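Local coordinates for putative Zn-dependent Alcohol Dehydrogenase (Rhodobacter sphaeroides, PDB 3IV6), which binds S-adenosylmethionine in a Rossmann-like fold and is probably a methyltransferase-like protein whose substrate is unknown, at residues A[217-222]-A[252-257]. Sequence-based numbering, arbitrary orientation.
Sequences FDDEDV and MLYQFS
Tyr-254, on strand 251-258, reaches out to Asp-219 and Val-222 in the first turn of helix 219-226. From CB, its CG is set anti to the carbonyl carbon (chi1 -63°), which sends the ring out from the strand to the helix. There CG1 of Val-222 sits over one face, 3.6 Å from the centroid of the Tyr-254 ring and only 14° off its normal, a CH-pi contact. The same methyl lies 3.6 Å from CE1 of Tyr-254, and CG2 of Val-222 is a van der Waals neighbour of Tyr-254 OH at 3.8 Å. Valine suits this place because its compact apolar branch sets CG1 over the ring face. At the tip, Tyr-254 OH donates to OD1 of Asp-219 at 2.9 Å, and OD1 accepts with its anti lone pair; carboxylate and ring are nearly coplanar, 19° apart. An aspartate offers a charged acceptor here, while its OD2 forms a salt bridge with Arg-223. Selenomethionine Met-252 brings CE to 3.8 Å from Asp-219 OD1, an apolar neighbour beside the carboxylate. With a phenylalanine here instead of Tyr-254, OD1 of Asp-219 would probably lose its phenol donor and the strand its polar tie to the helix. Strand 251-258 runs antiparallel between 143-149 and 237-244, as in class I methyltransferases, and one amphipathic residue joins it to the helix: ring face to methyl, hydroxyl to a carboxylate already paired with an arginine.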
ATOM      1  N   PHE A 217     -10.785  -5.473   2.606  1.00 31.95           N
ATOM      2  CA  PHE A 217     -11.366  -5.798   1.315  1.00 38.68           C
ATOM      3  C   PHE A 217     -11.456  -7.287   1.125  1.00 34.97           C
ATOM      4  O   PHE A 217     -10.585  -8.028   1.562  1.00 30.70           O
ATOM      5  CB  PHE A 217     -10.557  -5.197   0.151  1.00 31.85           C
ATOM      6  CG  PHE A 217     -10.418  -3.697   0.198  1.00 29.12           C
ATOM      7  CD1 PHE A 217     -11.308  -2.881  -0.491  1.00 26.34           C
ATOM      8  CD2 PHE A 217      -9.366  -3.103   0.896  1.00 29.61           C
ATOM      9  CE1 PHE A 217     -11.172  -1.460  -0.468  1.00 23.98           C
ATOM     10  CE2 PHE A 217      -9.215  -1.721   0.925  1.00 27.87           C
ATOM     11  CZ  PHE A 217     -10.132  -0.884   0.248  1.00 26.62           C
ATOM     12  N   ASP A 218     -12.540  -7.697   0.479  1.00 41.88           N
ATOM     13  CA  ASP A 218     -12.695  -9.025  -0.109  1.00 44.03           C
ATOM     14  C   ASP A 218     -12.479  -8.810  -1.590  1.00 39.89           C
ATOM     15  O   ASP A 218     -12.472  -7.674  -2.055  1.00 35.99           O
ATOM     16  CB  ASP A 218     -14.122  -9.567   0.078  1.00 45.60           C
ATOM     17  CG  ASP A 218     -14.419 -10.021   1.506  1.00 61.21           C
ATOM     18  OD1 ASP A 218     -13.473 -10.352   2.272  1.00 60.19           O
ATOM     19  OD2 ASP A 218     -15.628 -10.058   1.847  1.00 65.52           O
ATOM     20  N   ASP A 219     -12.323  -9.901  -2.326  1.00 39.17           N
ATOM     21  CA  ASP A 219     -12.206  -9.834  -3.762  1.00 33.46           C
ATOM     22  C   ASP A 219     -13.336  -9.016  -4.375  1.00 33.70           C
ATOM     23  O   ASP A 219     -13.091  -8.165  -5.214  1.00 37.84           O
ATOM     24  CB  ASP A 219     -12.171 -11.239  -4.353  1.00 40.21           C
ATOM     25  CG  ASP A 219     -12.052 -11.233  -5.876  1.00 49.47           C
ATOM     26  OD1 ASP A 219     -11.053 -10.682  -6.422  1.00 42.00           O
ATOM     27  OD2 ASP A 219     -12.982 -11.783  -6.521  1.00 53.85           O
ATOM     28  N   GLU A 220     -14.568  -9.239  -3.951  1.00 38.94           N
ATOM     29  CA  GLU A 220     -15.673  -8.417  -4.458  1.00 39.93           C
ATOM     30  C   GLU A 220     -15.497  -6.950  -4.134  1.00 38.58           C
ATOM     31  O   GLU A 220     -15.994  -6.080  -4.855  1.00 37.19           O
ATOM     32  CB  GLU A 220     -17.045  -8.903  -3.960  1.00 40.53           C
ATOM     33  CG  GLU A 220     -17.612 -10.156  -4.703  1.00 58.40           C
ATOM     34  CD  GLU A 220     -17.740  -9.988  -6.251  1.00 61.54           C
ATOM     35  OE1 GLU A 220     -18.430  -9.042  -6.702  1.00 57.42           O
ATOM     36  OE2 GLU A 220     -17.169 -10.812  -7.013  1.00 54.04           O
ATOM     37  N   ASP A 221     -14.776  -6.663  -3.059  1.00 37.56           N
ATOM     38  CA  ASP A 221     -14.610  -5.271  -2.653  1.00 35.62           C
ATOM     39  C   ASP A 221     -13.604  -4.539  -3.561  1.00 30.92           C
ATOM     40  O   ASP A 221     -13.773  -3.347  -3.896  1.00 26.16           O
ATOM     41  CB  ASP A 221     -14.272  -5.164  -1.147  1.00 36.40           C
ATOM     42  CG  ASP A 221     -15.456  -5.571  -0.228  1.00 44.32           C
ATOM     43  OD1 ASP A 221     -16.618  -5.287  -0.583  1.00 43.73           O
ATOM     44  OD2 ASP A 221     -15.228  -6.170   0.855  1.00 47.57           O
ATOM     45  N   VAL A 222     -12.578  -5.266  -3.997  1.00 29.99           N
ATOM     46  CA  VAL A 222     -11.578  -4.692  -4.888  1.00 25.70           C
ATOM     47  C   VAL A 222     -12.188  -4.492  -6.270  1.00 26.97           C
ATOM     48  O   VAL A 222     -11.946  -3.506  -6.937  1.00 26.04           O
ATOM     49  CB  VAL A 222     -10.386  -5.587  -5.019  1.00 23.78           C
ATOM     50  CG1 VAL A 222      -9.441  -4.998  -6.020  1.00 23.16           C
ATOM     51  CG2 VAL A 222      -9.695  -5.764  -3.676  1.00 17.70           C
HETATM   52  N   MSE A 252      -4.276 -11.150  -3.291  1.00 25.48           N
HETATM   53  CA  MSE A 252      -4.528 -11.153  -4.727  1.00 25.33           C
HETATM   54  C   MSE A 252      -3.831  -9.982  -5.411  1.00 27.67           C
HETATM   55  O   MSE A 252      -3.929  -8.840  -4.961  1.00 26.30           O
HETATM   56  CB  MSE A 252      -6.031 -11.106  -5.006  1.00 26.11           C
HETATM   57  CG  MSE A 252      -6.394 -11.255  -6.475  1.00 34.33           C
HETATM   58 SE   MSE A 252      -7.005 -13.053  -6.921  0.63 45.08          SE
HETATM   59  CE  MSE A 252      -8.420 -13.230  -5.592  1.00 30.33           C
ATOM     60  N   LEU A 253      -3.128 -10.273  -6.501  1.00 29.82           N
ATOM     61  CA  LEU A 253      -2.510  -9.233  -7.315  1.00 24.43           C
ATOM     62  C   LEU A 253      -3.368  -8.901  -8.530  1.00 23.30           C
ATOM     63  O   LEU A 253      -3.806  -9.792  -9.256  1.00 26.18           O
ATOM     64  CB  LEU A 253      -1.111  -9.664  -7.761  1.00 26.16           C
ATOM     65  CG  LEU A 253      -0.438  -8.789  -8.820  1.00 24.68           C
ATOM     66  CD1 LEU A 253      -0.419  -7.333  -8.381  1.00 22.44           C
ATOM     67  CD2 LEU A 253       0.971  -9.284  -9.110  1.00 18.10           C
ATOM     68  N   TYR A 254      -3.606  -7.610  -8.745  1.00 24.14           N
ATOM     69  CA  TYR A 254      -4.566  -7.162  -9.759  1.00 28.31           C
ATOM     70  C   TYR A 254      -3.859  -6.316 -10.755  1.00 28.28           C
ATOM     71  O   TYR A 254      -3.218  -5.333 -10.368  1.00 29.50           O
ATOM     72  CB  TYR A 254      -5.663  -6.268  -9.162  1.00 24.02           C
ATOM     73  CG  TYR A 254      -6.492  -6.968  -8.158  1.00 23.43           C
ATOM     74  CD1 TYR A 254      -7.750  -7.461  -8.497  1.00 23.56           C
ATOM     75  CD2 TYR A 254      -6.015  -7.175  -6.869  1.00 22.54           C
ATOM     76  CE1 TYR A 254      -8.531  -8.125  -7.574  1.00 24.92           C
ATOM     77  CE2 TYR A 254      -6.795  -7.853  -5.913  1.00 26.67           C
ATOM     78  CZ  TYR A 254      -8.059  -8.333  -6.281  1.00 30.62           C
ATOM     79  OH  TYR A 254      -8.850  -9.020  -5.393  1.00 31.14           O
ATOM     80  N   GLN A 255      -4.014  -6.675 -12.029  1.00 29.34           N
ATOM     81  CA  GLN A 255      -3.407  -5.948 -13.138  1.00 25.82           C
ATOM     82  C   GLN A 255      -4.532  -5.286 -13.909  1.00 25.92           C
ATOM     83  O   GLN A 255      -5.477  -5.942 -14.351  1.00 28.06           O
ATOM     84  CB  GLN A 255      -2.594  -6.902 -14.015  1.00 22.88           C
ATOM     85  CG  GLN A 255      -2.151  -6.314 -15.350  1.00 23.62           C
ATOM     86  CD  GLN A 255      -1.195  -7.233 -16.083  1.00 27.48           C
ATOM     87  OE1 GLN A 255      -0.299  -7.811 -15.477  1.00 27.55           O
ATOM     88  NE2 GLN A 255      -1.386  -7.379 -17.395  1.00 30.19           N
ATOM     89  N   PHE A 256      -4.454  -3.973 -14.034  1.00 22.82           N
ATOM     90  CA  PHE A 256      -5.520  -3.207 -14.673  1.00 22.01           C
ATOM     91  C   PHE A 256      -5.008  -1.975 -15.423  1.00 26.80           C
ATOM     92  O   PHE A 256      -3.862  -1.531 -15.267  1.00 27.43           O
ATOM     93  CB  PHE A 256      -6.625  -2.821 -13.665  1.00 23.43           C
ATOM     94  CG  PHE A 256      -6.160  -1.955 -12.486  1.00 25.69           C
ATOM     95  CD1 PHE A 256      -6.357  -0.567 -12.497  1.00 28.70           C
ATOM     96  CD2 PHE A 256      -5.553  -2.508 -11.356  1.00 27.02           C
ATOM     97  CE1 PHE A 256      -5.969   0.255 -11.406  1.00 21.89           C
ATOM     98  CE2 PHE A 256      -5.156  -1.681 -10.278  1.00 22.18           C
ATOM     99  CZ  PHE A 256      -5.381  -0.315 -10.310  1.00 20.75           C
ATOM    100  N   SER A 257      -5.880  -1.404 -16.229  1.00 29.71           N
ATOM    101  CA  SER A 257      -5.474  -0.317 -17.096  1.00 34.05           C
ATOM    102  C   SER A 257      -6.731   0.377 -17.574  1.00 32.96           C
ATOM    103  O   SER A 257      -7.826  -0.135 -17.321  1.00 33.65           O
ATOM    104  CB  SER A 257      -4.744  -0.895 -18.288  1.00 31.77           C
ATOM    105  OG  SER A 257      -5.613  -1.807 -18.900  1.00 33.05           O
TER